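Local coordinates for protein glucose dehydrogenase (Serratia sp. FS14, PDB 7CDY) that belongs to the glucose/sorbosone dehydrogenase family, adopts an all-beta propeller fold and carries a bound calcium ion, at residues H13-A18 / T29-R34; G60-V65 / V77-A82; R318-R323 / L333-D338. One frame throughout, in Å; residues are numbered along the deposited sequence.

In the fold
Three antiparallel strand pairs sit side by side in this propeller, with contact 1 between the others: its centre is about 8 Å from that of contact 2 and about 9 Å from that of contact 3. Contacts 1 and 3 are hairpins of one sheet, which runs through strand 3-19; contact 2 belongs to the neighbouring sheet. All three are largely buried, contact 2 completely so, and there backbone bonds, aliphatic side chains and one serine hydroxyl make the contact. At the strand ends of contacts 1 and 3 arginines, a histidine and a buried aspartate take over, with His13, Arg31 and Arg318 partly exposed. A salt bridge between Glu64 and Arg323 joins contacts 2 and 3.

Contact 1 of 3, residues H13-A18 / T29-R34; sequences HPWSLA and TERPGR
Pro14 faces Glu30 as a non-hydrogen-bonded antiparallel pair, their CA atoms 4.1 Å apart, with backbone bonds on both sides. On one side Arg31 N donates to His13 O at 2.9 Å. On the other, Trp15 N donates to Thr29 O, a carbonyl also approached by the CA-H of Pro14, while Thr29 N donates to Ser16 O. Thr29 OG1 stands between its own backbone N and carbonyl carbon (chi1 62°), turned to Ser16, from whose N it takes a weak bond of 3.0 Å; the hydroxyl bonds in turn to the carbonyl of Leu63 in the next sheet.

Past the strand end, Arg31 reaches back over the 13-18 segment. CG is anti to the backbone N (chi1 -168°), and a bend at chi3 sets NE. NH2 lies over one face of the His13 imidazole, offset toward the rim, with 3.7 Å between His13 ND1 and Arg31 NH2. Guanidinium and ring are nearly parallel, 19° apart. Asp335 OD1, hydrogen-bonded to ND1, probably helps fix the rotation of the imidazole. Lower down the same arginine, CD touches Trp15 CD1 at 4.1 Å. A water ties the two side chains together, accepting from Trp15 NE1 and from Arg31 NH1, each at 2.9 Å. The indole also packs on Leu63 and Arg320.

Glu30 is held within its own turn: Arg34 NE meets OE2 at 2.9 Å from above the carboxylate plane, and Arg36 supplies a second positive partner. At Gly33's backbone angles a side chain would collide with the preceding carbonyl; with Arg34 it faces Glu30 as a classic beta bulge. The whole is a beta hairpin of a propeller blade, strand 3-19 against strand 26-30, whose open end, away from the turn, has an arginine lying over a histidine.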
ATOM      1  N   HIS A  13      11.364  10.692  -4.820  1.00 10.83           N
ATOM      2  CA  HIS A  13      10.412   9.598  -4.964  1.00 11.05           C
ATOM      3  C   HIS A  13       9.849   9.127  -3.616  1.00  8.85           C
ATOM      4  O   HIS A  13      10.029   7.976  -3.221  1.00  9.97           O
ATOM      5  CB  HIS A  13      11.019   8.445  -5.753  1.00 12.05           C
ATOM      6  CG  HIS A  13      11.344   8.824  -7.165  1.00 14.14           C
ATOM      7  ND1 HIS A  13      10.379   8.924  -8.143  1.00 15.26           N
ATOM      8  CD2 HIS A  13      12.513   9.181  -7.749  1.00 20.41           C
ATOM      9  CE1 HIS A  13      10.944   9.300  -9.278  1.00 19.23           C
ATOM     10  NE2 HIS A  13      12.237   9.465  -9.066  1.00 20.29           N
ATOM     11  N   PRO A  14       9.186  10.012  -2.883  1.00  9.12           N
ATOM     12  CA  PRO A  14       8.582   9.595  -1.615  1.00  9.86           C
ATOM     13  C   PRO A  14       7.508   8.552  -1.869  1.00  9.06           C
ATOM     14  O   PRO A  14       6.853   8.544  -2.917  1.00 10.59           O
ATOM     15  CB  PRO A  14       7.988  10.896  -1.065  1.00  9.29           C
ATOM     16  CG  PRO A  14       7.662  11.695  -2.312  1.00 10.75           C
ATOM     17  CD  PRO A  14       8.769  11.369  -3.285  1.00 10.57           C
ATOM     18  N   TRP A  15       7.344   7.644  -0.910  1.00  9.44           N
ATOM     19  CA  TRP A  15       6.482   6.490  -1.143  1.00  9.54           C
ATOM     20  C   TRP A  15       5.383   6.347  -0.108  1.00  8.28           C
ATOM     21  O   TRP A  15       4.250   6.033  -0.465  1.00  9.29           O
ATOM     22  CB  TRP A  15       7.319   5.200  -1.192  1.00  9.54           C
ATOM     23  CG  TRP A  15       6.715   4.085  -2.022  1.00  9.49           C
ATOM     24  CD1 TRP A  15       6.903   3.874  -3.360  1.00  9.29           C
ATOM     25  CD2 TRP A  15       5.837   3.049  -1.567  1.00  8.66           C
ATOM     26  NE1 TRP A  15       6.199   2.764  -3.765  1.00 10.14           N
ATOM     27  CE2 TRP A  15       5.547   2.229  -2.682  1.00  8.75           C
ATOM     28  CE3 TRP A  15       5.293   2.716  -0.324  1.00  9.53           C
ATOM     29  CZ2 TRP A  15       4.718   1.100  -2.588  1.00 10.02           C
ATOM     30  CZ3 TRP A  15       4.479   1.599  -0.232  1.00 10.26           C
ATOM     31  CH2 TRP A  15       4.198   0.803  -1.360  1.00 10.20           C
ATOM     32  N   SER A  16       5.683   6.590   1.162  1.00  8.68           N
ATOM     33  CA  SER A  16       4.733   6.356   2.240  1.00  8.68           C
ATOM     34  C   SER A  16       4.849   7.479   3.252  1.00  8.30           C
ATOM     35  O   SER A  16       5.925   8.042   3.457  1.00  9.10           O
ATOM     36  CB  SER A  16       5.070   5.026   2.951  1.00 10.63           C
ATOM     37  OG  SER A  16       4.194   4.701   4.028  1.00 10.07           O
ATOM     38  N   LEU A  17       3.731   7.794   3.899  1.00  8.73           N
ATOM     39  CA  LEU A  17       3.770   8.669   5.061  1.00  9.14           C
ATOM     40  C   LEU A  17       2.899   8.100   6.163  1.00  7.52           C
ATOM     41  O   LEU A  17       1.939   7.370   5.915  1.00  9.90           O
ATOM     42  CB  LEU A  17       3.373  10.117   4.739  1.00 12.64           C
ATOM     43  CG  LEU A  17       1.890  10.425   4.591  1.00 12.55           C
ATOM     44  CD1 LEU A  17       1.243  10.854   5.913  1.00 13.51           C
ATOM     45  CD2 LEU A  17       1.674  11.500   3.528  1.00 14.67           C
ATOM     46  N   ALA A  18       3.212   8.510   7.389  1.00  9.42           N
ATOM     47  CA  ALA A  18       2.441   8.087   8.545  1.00  9.35           C
ATOM     48  C   ALA A  18       2.507   9.150   9.627  1.00 10.91           C
ATOM     49  O   ALA A  18       3.579   9.671   9.935  1.00 12.32           O
ATOM     50  CB  ALA A  18       2.977   6.777   9.115  1.00 11.57           C
ATOM     51  N   THR A  29       8.869   7.997   3.866  1.00  8.63           N
ATOM     52  CA  THR A  29       9.916   7.248   3.194  1.00  7.97           C
ATOM     53  C   THR A  29      10.219   7.861   1.834  1.00  8.08           C
ATOM     54  O   THR A  29       9.318   8.308   1.118  1.00  8.86           O
ATOM     55  CB  THR A  29       9.541   5.774   3.008  1.00  8.27           C
ATOM     56  OG1 THR A  29       8.377   5.683   2.174  1.00  9.77           O
ATOM     57  CG2 THR A  29       9.273   5.113   4.356  1.00  9.14           C
ATOM     58  N   GLU A  30      11.502   7.869   1.491  1.00  9.22           N
ATOM     59  CA  GLU A  30      11.958   8.117   0.131  1.00  9.78           C
ATOM     60  C   GLU A  30      12.388   6.764  -0.416  1.00  9.55           C
ATOM     61  O   GLU A  30      13.212   6.071   0.205  1.00  9.96           O
ATOM     62  CB  GLU A  30      13.139   9.087   0.124  1.00 10.16           C
ATOM     63  CG  GLU A  30      12.801  10.502   0.594  1.00 13.01           C
ATOM     64  CD  GLU A  30      14.039  11.369   0.672  1.00 12.50           C
ATOM     65  OE1 GLU A  30      14.291  12.143  -0.284  1.00 15.82           O
ATOM     66  OE2 GLU A  30      14.793  11.252   1.649  1.00 12.37           O
ATOM     67  N   ARG A  31      11.806   6.372  -1.547  1.00  8.73           N
ATOM     68  CA  ARG A  31      12.073   5.050  -2.112  1.00  9.62           C
ATOM     69  C   ARG A  31      13.552   4.702  -2.235  1.00 10.02           C
ATOM     70  O   ARG A  31      13.900   3.538  -1.974  1.00  9.67           O
ATOM     71  CB  ARG A  31      11.315   4.854  -3.439  1.00 10.95           C
ATOM     72  CG  ARG A  31      11.306   3.411  -3.924  1.00 11.41           C
ATOM     73  CD  ARG A  31      10.462   3.230  -5.191  1.00 14.88           C
ATOM     74  NE  ARG A  31      10.956   4.088  -6.267  1.00 15.91           N
ATOM     75  CZ  ARG A  31      10.243   4.488  -7.315  1.00 18.63           C
ATOM     76  NH1 ARG A  31       8.981   4.101  -7.458  1.00 21.32           N
ATOM     77  NH2 ARG A  31      10.804   5.266  -8.229  1.00 22.96           N
ATOM     78  N   PRO A  32      14.462   5.613  -2.599  1.00 10.50           N
ATOM     79  CA  PRO A  32      15.880   5.227  -2.664  1.00 10.43           C
ATOM     80  C   PRO A  32      16.450   4.660  -1.371  1.00 11.65           C
ATOM     81  O   PRO A  32      17.510   4.020  -1.419  1.00 13.90           O
ATOM     82  CB  PRO A  32      16.582   6.528  -3.073  1.00 13.86           C
ATOM     83  CG  PRO A  32      15.564   7.254  -3.841  1.00 15.63           C
ATOM     84  CD  PRO A  32      14.246   6.950  -3.180  1.00 11.20           C
ATOM     85  N   GLY A  33      15.810   4.891  -0.220  1.00 10.17           N
ATOM     86  CA  GLY A  33      16.195   4.193   0.996  1.00 10.26           C
ATOM     87  C   GLY A  33      16.342   5.034   2.247  1.00 11.91           C
ATOM     88  O   GLY A  33      17.096   4.652   3.145  1.00 13.98           O
ATOM     89  N   ARG A  34      15.632   6.154   2.353  1.00 10.36           N
ATOM     90  CA  ARG A  34      15.751   7.033   3.509  1.00 11.30           C
ATOM     91  C   ARG A  34      14.406   7.229   4.194  1.00  9.91           C
ATOM     92  O   ARG A  34      13.358   7.282   3.542  1.00 10.32           O
ATOM     93  CB  ARG A  34      16.296   8.406   3.111  1.00 11.40           C
ATOM     94  CG  ARG A  34      17.681   8.347   2.499  1.00 14.05           C
ATOM     95  CD  ARG A  34      18.126   9.720   2.019  1.00 14.53           C
ATOM     96  NE  ARG A  34      17.353  10.226   0.885  1.00 13.73           N
ATOM     97  CZ  ARG A  34      17.628   9.966  -0.389  1.00 14.49           C
ATOM     98  NH1 ARG A  34      18.644   9.181  -0.704  1.00 14.92           N
ATOM     99  NH2 ARG A  34      16.874  10.484  -1.352  1.00 14.98           N
TER
HETATM  100  O   HOH W   1       7.373   1.912  -6.314  1.00 17.87           O

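Contact 2 of 3, residues G60-V65 / V77-A82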
ATOM      1  N   GLY A  60      11.332  -0.854  -6.723  1.00 11.15           N
ATOM      2  CA  GLY A  60      11.665  -1.261  -5.379  1.00 10.23           C
ATOM      3  C   GLY A  60      12.469  -0.232  -4.611  1.00  9.75           C
ATOM      4  O   GLY A  60      13.073   0.683  -5.167  1.00 11.01           O
ATOM      5  N   GLY A  61      12.484  -0.412  -3.300  1.00  9.15           N
ATOM      6  CA  GLY A  61      13.319   0.373  -2.411  1.00  9.37           C
ATOM      7  C   GLY A  61      12.725   0.354  -1.022  1.00  8.87           C
ATOM      8  O   GLY A  61      12.203  -0.678  -0.583  1.00  9.67           O
ATOM      9  N   LEU A  62      12.777   1.484  -0.325  1.00  8.01           N
ATOM     10  CA  LEU A  62      12.097   1.601   0.953  1.00  8.63           C
ATOM     11  C   LEU A  62      10.660   1.999   0.665  1.00  8.60           C
ATOM     12  O   LEU A  62      10.420   2.981  -0.053  1.00 10.03           O
ATOM     13  CB  LEU A  62      12.780   2.644   1.842  1.00 10.39           C
ATOM     14  CG  LEU A  62      12.161   2.834   3.226  1.00  8.63           C
ATOM     15  CD1 LEU A  62      12.251   1.543   4.034  1.00 11.02           C
ATOM     16  CD2 LEU A  62      12.877   3.961   3.959  1.00 10.54           C
ATOM     17  N   LEU A  63       9.713   1.208   1.177  1.00  8.23           N
ATOM     18  CA  LEU A  63       8.308   1.321   0.807  1.00  8.64           C
ATOM     19  C   LEU A  63       7.479   1.876   1.966  1.00  8.41           C
ATOM     20  O   LEU A  63       7.543   3.080   2.227  1.00  9.82           O
ATOM     21  CB  LEU A  63       7.785  -0.001   0.230  1.00  9.30           C
ATOM     22  CG  LEU A  63       8.640  -0.516  -0.944  1.00  8.56           C
ATOM     23  CD1 LEU A  63       8.235  -1.928  -1.348  1.00 11.06           C
ATOM     24  CD2 LEU A  63       8.618   0.420  -2.159  1.00 10.37           C
ATOM     25  N   GLU A  64       6.691   1.054   2.662  1.00  8.33           N
ATOM     26  CA  GLU A  64       5.758   1.574   3.657  1.00  7.96           C
ATOM     27  C   GLU A  64       6.446   1.879   4.981  1.00  8.03           C
ATOM     28  O   GLU A  64       7.328   1.139   5.423  1.00  9.02           O
ATOM     29  CB  GLU A  64       4.634   0.559   3.921  1.00  8.81           C
ATOM     30  CG  GLU A  64       3.408   1.127   4.647  1.00  9.97           C
ATOM     31  CD  GLU A  64       2.396   1.707   3.687  1.00 10.69           C
ATOM     32  OE1 GLU A  64       2.736   2.654   2.935  1.00 11.94           O
ATOM     33  OE2 GLU A  64       1.250   1.208   3.651  1.00 12.03           O
ATOM     34  N   VAL A  65       5.985   2.940   5.644  1.00  8.68           N
ATOM     35  CA  VAL A  65       6.262   3.183   7.057  1.00  9.31           C
ATOM     36  C   VAL A  65       4.933   3.160   7.801  1.00  8.18           C
ATOM     37  O   VAL A  65       3.965   3.804   7.384  1.00 10.34           O
ATOM     38  CB  VAL A  65       7.036   4.499   7.284  1.00  8.68           C
ATOM     39  CG1 VAL A  65       6.306   5.726   6.711  1.00 10.79           C
ATOM     40  CG2 VAL A  65       7.328   4.691   8.770  1.00 11.02           C
ATOM     41  N   VAL A  77       7.953   1.139  15.024  1.00  8.66           N
ATOM     42  CA  VAL A  77       7.723   1.551  13.641  1.00  9.08           C
ATOM     43  C   VAL A  77       7.999   0.354  12.740  1.00  8.55           C
ATOM     44  O   VAL A  77       9.110  -0.191  12.747  1.00  9.36           O
ATOM     45  CB  VAL A  77       8.604   2.744  13.233  1.00  9.57           C
ATOM     46  CG1 VAL A  77       8.348   3.100  11.767  1.00 10.26           C
ATOM     47  CG2 VAL A  77       8.302   3.936  14.128  1.00 11.08           C
ATOM     48  N   TYR A  78       6.988  -0.050  11.967  1.00  8.16           N
ATOM     49  CA  TYR A  78       7.137  -1.083  10.948  1.00  8.34           C
ATOM     50  C   TYR A  78       7.538  -0.456   9.617  1.00  7.38           C
ATOM     51  O   TYR A  78       7.112   0.661   9.281  1.00  9.10           O
ATOM     52  CB  TYR A  78       5.813  -1.839  10.758  1.00  7.96           C
ATOM     53  CG  TYR A  78       5.392  -2.665  11.957  1.00  9.17           C
ATOM     54  CD1 TYR A  78       4.843  -2.054  13.078  1.00 10.14           C
ATOM     55  CD2 TYR A  78       5.544  -4.050  11.965  1.00  9.15           C
ATOM     56  CE1 TYR A  78       4.471  -2.803  14.196  1.00  9.69           C
ATOM     57  CE2 TYR A  78       5.168  -4.809  13.077  1.00  9.97           C
ATOM     58  CZ  TYR A  78       4.626  -4.173  14.174  1.00  9.45           C
ATOM     59  OH  TYR A  78       4.254  -4.910  15.286  1.00 11.11           O
ATOM     60  N   LEU A  79       8.359  -1.186   8.852  1.00  8.23           N
ATOM     61  CA  LEU A  79       8.742  -0.785   7.500  1.00  8.39           C
ATOM     62  C   LEU A  79       8.586  -1.969   6.568  1.00  8.16           C
ATOM     63  O   LEU A  79       8.877  -3.107   6.948  1.00  9.01           O
ATOM     64  CB  LEU A  79      10.215  -0.342   7.435  1.00  9.42           C
ATOM     65  CG  LEU A  79      10.648   0.860   8.264  1.00  8.66           C
ATOM     66  CD1 LEU A  79      12.175   1.006   8.216  1.00 11.59           C
ATOM     67  CD2 LEU A  79       9.973   2.132   7.770  1.00 10.39           C
ATOM     68  N   SER A  80       8.154  -1.705   5.342  1.00  8.85           N
ATOM     69  CA  SER A  80       8.277  -2.680   4.274  1.00  7.40           C
ATOM     70  C   SER A  80       9.290  -2.170   3.258  1.00  7.76           C
ATOM     71  O   SER A  80       9.506  -0.954   3.131  1.00  8.64           O
ATOM     72  CB  SER A  80       6.928  -2.992   3.626  1.00  7.51           C
ATOM     73  OG  SER A  80       6.517  -1.908   2.812  1.00  8.06           O
ATOM     74  N   PHE A  81       9.947  -3.098   2.559  1.00  7.63           N
ATOM     75  CA  PHE A  81      11.002  -2.724   1.622  1.00  7.75           C
ATOM     76  C   PHE A  81      11.294  -3.876   0.679  1.00  9.10           C
ATOM     77  O   PHE A  81      11.002  -5.037   0.968  1.00  9.47           O
ATOM     78  CB  PHE A  81      12.285  -2.255   2.331  1.00  9.30           C
ATOM     79  CG  PHE A  81      12.927  -3.294   3.253  1.00  9.18           C
ATOM     80  CD1 PHE A  81      12.388  -3.574   4.508  1.00  9.94           C
ATOM     81  CD2 PHE A  81      14.098  -3.952   2.872  1.00  9.60           C
ATOM     82  CE1 PHE A  81      12.997  -4.502   5.357  1.00 10.21           C
ATOM     83  CE2 PHE A  81      14.716  -4.881   3.719  1.00  9.36           C
ATOM     84  CZ  PHE A  81      14.159  -5.153   4.954  1.00  9.62           C
ATOM     85  N   ALA A  82      11.870  -3.537  -0.469  1.00  8.47           N
ATOM     86  CA  ALA A  82      12.416  -4.559  -1.347  1.00 10.00           C
ATOM     87  C   ALA A  82      13.782  -4.961  -0.812  1.00  9.43           C
ATOM     88  O   ALA A  82      14.617  -4.098  -0.515  1.00  9.37           O
ATOM     89  CB  ALA A  82      12.551  -4.002  -2.761  1.00  9.40           C
TER
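Ser80 meets Leu63 and Glu64 together, and here the packing is closest. Its carbonyl O accepts from Leu63 N at 2.9 Å, its N donates to Glu64 O, and its hydroxyl takes the remaining N-H, Glu64 N to Ser80 OG at 3.0 Å in a fairly straight bond (159°). Ser80 OG stands between its own N and carbonyl carbon (chi1 74°) and touches Glu64 CB at 3.3 Å. Gly127 O is a further partner of this hydroxyl. Nearby, Val65 CG2 presses on Val77 CG1 at 3.5 Å and on Leu79 CD2 at 3.8 Å.

Contact is looser on the same face toward Leu62, where CD1 lies 4.2 Å from both Leu79 CD1 and Phe81 CB. The Phe81 ring leads off to strand 109-114. Even this part is buried, so neither side opens to solvent. Gly61 O receives Ala82 N at 2.9 Å, while the Ala82 methyl lies against Gly60 CA. The Glu64 carboxylate turns away to Ser16 and Lys128.

Two residues opposite one make this a classic beta bulge, with a serine hydroxyl serving the extra N-H, in an antiparallel strand pair of a propeller blade.

Contact 3 of 3, residues R318-R323 / L333-D338; sequences RIREVR and LTDERD
Asp335 OD2 is gripped by two arginines of the 318-323 segment. Arg318 NH2 reaches it at 2.8 Å on the anti side, close to the carboxylate plane and within its own guanidinium plane; Arg320 NH2 comes at 3.0 Å from above the carboxylate, 74° out of plane. Both arginine chains lie beside the aspartate and head in the direction it takes. CG of Asp335 is anti to the backbone N (chi1 177°), which directs the carboxyl group to them.

Around this salt-bridge network the backbone sets the spacing. Asp335 N donates to Arg318 O at 2.8 Å and Arg320 N to Leu333 O at 2.9 Å, while Arg318 NE adds a weak bond to Asp335 O. A water accepts from Arg320 NE at 2.9 Å.

Farther along, Leu333 CD1 packs on Glu321 CB at 3.8 Å. The glutamate chain bends at chi2 (71°), which sets CD; Glu321 OE2 accepts from Arg323 NH2 at 2.9 Å on the syn side. Lys128 pairs with OE1, and Leu17 N donates to OE2.

Arg320 and Glu321 together face Leu333, a classic beta bulge in the hairpin of strands 319-324 and 330-334. Their sheet continues into strand 3-19 near the N terminus, consistent with the ring closure of a beta propeller.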
ATOM      1  N   ARG A 318       1.953  13.101 -10.043  1.00 11.84           N
ATOM      2  CA  ARG A 318       1.644  11.694  -9.824  1.00 10.44           C
ATOM      3  C   ARG A 318       1.378  11.470  -8.342  1.00  9.42           C
ATOM      4  O   ARG A 318       2.265  11.691  -7.513  1.00 11.99           O
ATOM      5  CB  ARG A 318       2.849  10.865 -10.253  1.00 11.00           C
ATOM      6  CG  ARG A 318       3.155  10.980 -11.745  1.00 12.24           C
ATOM      7  CD  ARG A 318       4.556  10.479 -12.070  1.00 15.81           C
ATOM      8  NE  ARG A 318       4.870   9.195 -11.442  1.00 20.08           N
ATOM      9  CZ  ARG A 318       4.508   8.013 -11.932  1.00 18.06           C
ATOM     10  NH1 ARG A 318       3.806   7.939 -13.057  1.00 19.36           N
ATOM     11  NH2 ARG A 318       4.841   6.898 -11.293  1.00 20.61           N
ATOM     12  N   ILE A 319       0.171  11.041  -7.987  1.00  9.94           N
ATOM     13  CA  ILE A 319      -0.203  10.910  -6.578  1.00  9.89           C
ATOM     14  C   ILE A 319       0.105   9.491  -6.108  1.00 10.13           C
ATOM     15  O   ILE A 319      -0.524   8.528  -6.554  1.00 10.13           O
ATOM     16  CB  ILE A 319      -1.663  11.304  -6.322  1.00  9.59           C
ATOM     17  CG1 ILE A 319      -1.942  12.736  -6.810  1.00 11.53           C
ATOM     18  CG2 ILE A 319      -1.993  11.168  -4.834  1.00 10.93           C
ATOM     19  CD1 ILE A 319      -0.947  13.780  -6.316  1.00 14.27           C
ATOM     20  N   ARG A 320       1.085   9.373  -5.213  1.00  9.25           N
ATOM     21  CA  ARG A 320       1.618   8.097  -4.758  1.00  8.66           C
ATOM     22  C   ARG A 320       1.017   7.629  -3.439  1.00  9.51           C
ATOM     23  O   ARG A 320       0.876   6.415  -3.213  1.00  9.42           O
ATOM     24  CB  ARG A 320       3.138   8.240  -4.596  1.00  9.28           C
ATOM     25  CG  ARG A 320       3.859   7.169  -3.769  1.00  9.86           C
ATOM     26  CD  ARG A 320       3.925   5.802  -4.446  1.00 10.05           C
ATOM     27  NE  ARG A 320       4.790   5.783  -5.622  1.00 10.00           N
ATOM     28  CZ  ARG A 320       4.806   4.797  -6.515  1.00 12.45           C
ATOM     29  NH1 ARG A 320       4.005   3.749  -6.374  1.00 13.16           N
ATOM     30  NH2 ARG A 320       5.613   4.865  -7.563  1.00 14.36           N
ATOM     31  N   GLU A 321       0.664   8.557  -2.555  1.00  8.38           N
ATOM     32  CA  GLU A 321       0.250   8.217  -1.199  1.00  8.95           C
ATOM     33  C   GLU A 321      -0.889   9.133  -0.793  1.00  9.35           C
ATOM     34  O   GLU A 321      -0.909  10.308  -1.178  1.00 10.79           O
ATOM     35  CB  GLU A 321       1.422   8.416  -0.215  1.00 10.56           C
ATOM     36  CG  GLU A 321       1.081   8.213   1.283  1.00 12.01           C
ATOM     37  CD  GLU A 321       0.836   6.751   1.641  1.00 11.75           C
ATOM     38  OE1 GLU A 321      -0.003   6.096   0.988  1.00 11.82           O
ATOM     39  OE2 GLU A 321       1.475   6.242   2.590  1.00 11.81           O
ATOM     40  N   VAL A 322      -1.849   8.583  -0.045  1.00 10.69           N
ATOM     41  CA  VAL A 322      -2.981   9.331   0.495  1.00 10.89           C
ATOM     42  C   VAL A 322      -3.211   8.884   1.930  1.00 10.19           C
ATOM     43  O   VAL A 322      -3.389   7.687   2.184  1.00 11.11           O
ATOM     44  CB  VAL A 322      -4.269   9.031  -0.297  1.00 13.05           C
ATOM     45  CG1 VAL A 322      -5.384   9.951   0.168  1.00 15.00           C
ATOM     46  CG2 VAL A 322      -4.057   9.153  -1.800  1.00 13.77           C
ATOM     47  N   ARG A 323      -3.251   9.834   2.864  1.00  9.52           N
ATOM     48  CA  ARG A 323      -3.612   9.506   4.241  1.00 10.64           C
ATOM     49  C   ARG A 323      -4.600  10.536   4.764  1.00 12.40           C
ATOM     50  O   ARG A 323      -4.520  11.720   4.425  1.00 12.75           O
ATOM     51  CB  ARG A 323      -2.394   9.445   5.184  1.00 11.94           C
ATOM     52  CG  ARG A 323      -1.343   8.415   4.816  1.00 11.26           C
ATOM     53  CD  ARG A 323      -1.756   6.960   5.125  1.00 13.63           C
ATOM     54  NE  ARG A 323      -0.756   6.052   4.563  1.00 12.19           N
ATOM     55  CZ  ARG A 323      -0.881   4.735   4.417  1.00 11.31           C
ATOM     56  NH1 ARG A 323      -1.982   4.105   4.809  1.00 12.99           N
ATOM     57  NH2 ARG A 323       0.122   4.060   3.859  1.00 12.43           N
ATOM     58  N   LEU A 333       1.574  12.395  -1.057  1.00  9.23           N
ATOM     59  CA  LEU A 333       2.934  12.470  -1.573  1.00  9.59           C
ATOM     60  C   LEU A 333       2.900  12.353  -3.085  1.00  9.04           C
ATOM     61  O   LEU A 333       2.090  11.598  -3.635  1.00  9.33           O
ATOM     62  CB  LEU A 333       3.809  11.330  -1.047  1.00  9.23           C
ATOM     63  CG  LEU A 333       3.997  11.275   0.470  1.00  9.22           C
ATOM     64  CD1 LEU A 333       4.687   9.973   0.906  1.00 10.89           C
ATOM     65  CD2 LEU A 333       4.762  12.488   0.971  1.00 11.97           C
ATOM     66  N   THR A 334       3.777  13.090  -3.760  1.00  9.32           N
ATOM     67  CA  THR A 334       3.869  13.034  -5.214  1.00  9.37           C
ATOM     68  C   THR A 334       5.114  12.268  -5.637  1.00 11.27           C
ATOM     69  O   THR A 334       6.179  12.413  -5.030  1.00 13.26           O
ATOM     70  CB  THR A 334       3.823  14.421  -5.875  1.00 11.52           C
ATOM     71  OG1 THR A 334       5.057  15.119  -5.646  1.00 13.28           O
ATOM     72  CG2 THR A 334       2.672  15.230  -5.328  1.00 14.28           C
ATOM     73  N   ASP A 335       4.968  11.439  -6.672  1.00 11.23           N
ATOM     74  CA  ASP A 335       6.035  10.523  -7.094  1.00 11.19           C
ATOM     75  C   ASP A 335       6.865  11.163  -8.199  1.00 13.08           C
ATOM     76  O   ASP A 335       6.659  10.933  -9.391  1.00 14.50           O
ATOM     77  CB  ASP A 335       5.467   9.188  -7.560  1.00 15.41           C
ATOM     78  CG  ASP A 335       6.553   8.246  -8.069  1.00 15.78           C
ATOM     79  OD1 ASP A 335       7.695   8.342  -7.565  1.00 17.71           O
ATOM     80  OD2 ASP A 335       6.279   7.433  -8.979  1.00 18.83           O
ATOM     81  N   GLU A 336       7.846  11.953  -7.780  1.00 12.69           N
ATOM     82  CA  GLU A 336       8.775  12.591  -8.702  1.00 13.77           C
ATOM     83  C   GLU A 336      10.092  12.809  -7.979  1.00 13.39           C
ATOM     84  O   GLU A 336      10.192  12.629  -6.763  1.00 13.39           O
ATOM     85  CB  GLU A 336       8.227  13.918  -9.228  1.00 18.71           C
ATOM     86  CG  GLU A 336       7.836  14.858  -8.125  1.00 19.32           C
ATOM     87  CD  GLU A 336       7.057  16.064  -8.602  1.00 27.28           C
ATOM     88  OE1 GLU A 336       7.567  16.800  -9.477  1.00 29.83           O
ATOM     89  OE2 GLU A 336       5.936  16.284  -8.091  1.00 24.42           O
ATOM     90  N   ARG A 337      11.112  13.197  -8.748  1.00 14.26           N
ATOM     91  CA  ARG A 337      12.424  13.481  -8.169  1.00 14.83           C
ATOM     92  C   ARG A 337      12.350  14.624  -7.161  1.00 14.31           C
ATOM     93  O   ARG A 337      12.931  14.547  -6.070  1.00 17.29           O
ATOM     94  CB  ARG A 337      13.408  13.818  -9.288  1.00 21.16           C
ATOM     95  CG  ARG A 337      14.857  13.605  -8.930  1.00 32.05           C
ATOM     96  CD  ARG A 337      15.750  14.050 -10.059  1.00 38.61           C
ATOM     97  NE  ARG A 337      16.541  12.964 -10.597  1.00 46.13           N
ATOM     98  CZ  ARG A 337      17.288  13.046 -11.694  1.00 49.61           C
ATOM     99  NH1 ARG A 337      17.990  12.000 -12.122  1.00 48.45           N
ATOM    100  NH2 ARG A 337      17.342  14.194 -12.366  1.00 44.24           N
ATOM    101  N   ASP A 338      11.655  15.702  -7.522  1.00 14.64           N
ATOM    102  CA  ASP A 338      11.336  16.784  -6.588  1.00 12.56           C
ATOM    103  C   ASP A 338       9.942  16.538  -6.010  1.00 13.62           C
ATOM    104  O   ASP A 338       8.977  17.260  -6.266  1.00 15.16           O
ATOM    105  CB  ASP A 338      11.441  18.141  -7.289  1.00 14.67           C
ATOM    106  CG  ASP A 338      11.215  19.312  -6.346  1.00 20.15           C
ATOM    107  OD1 ASP A 338      11.366  19.150  -5.117  1.00 19.43           O
ATOM    108  OD2 ASP A 338      10.870  20.408  -6.841  1.00 24.17           O
TER
HETATM  109  O   HOH W   2       7.393   6.891  -5.172  1.00 15.74           O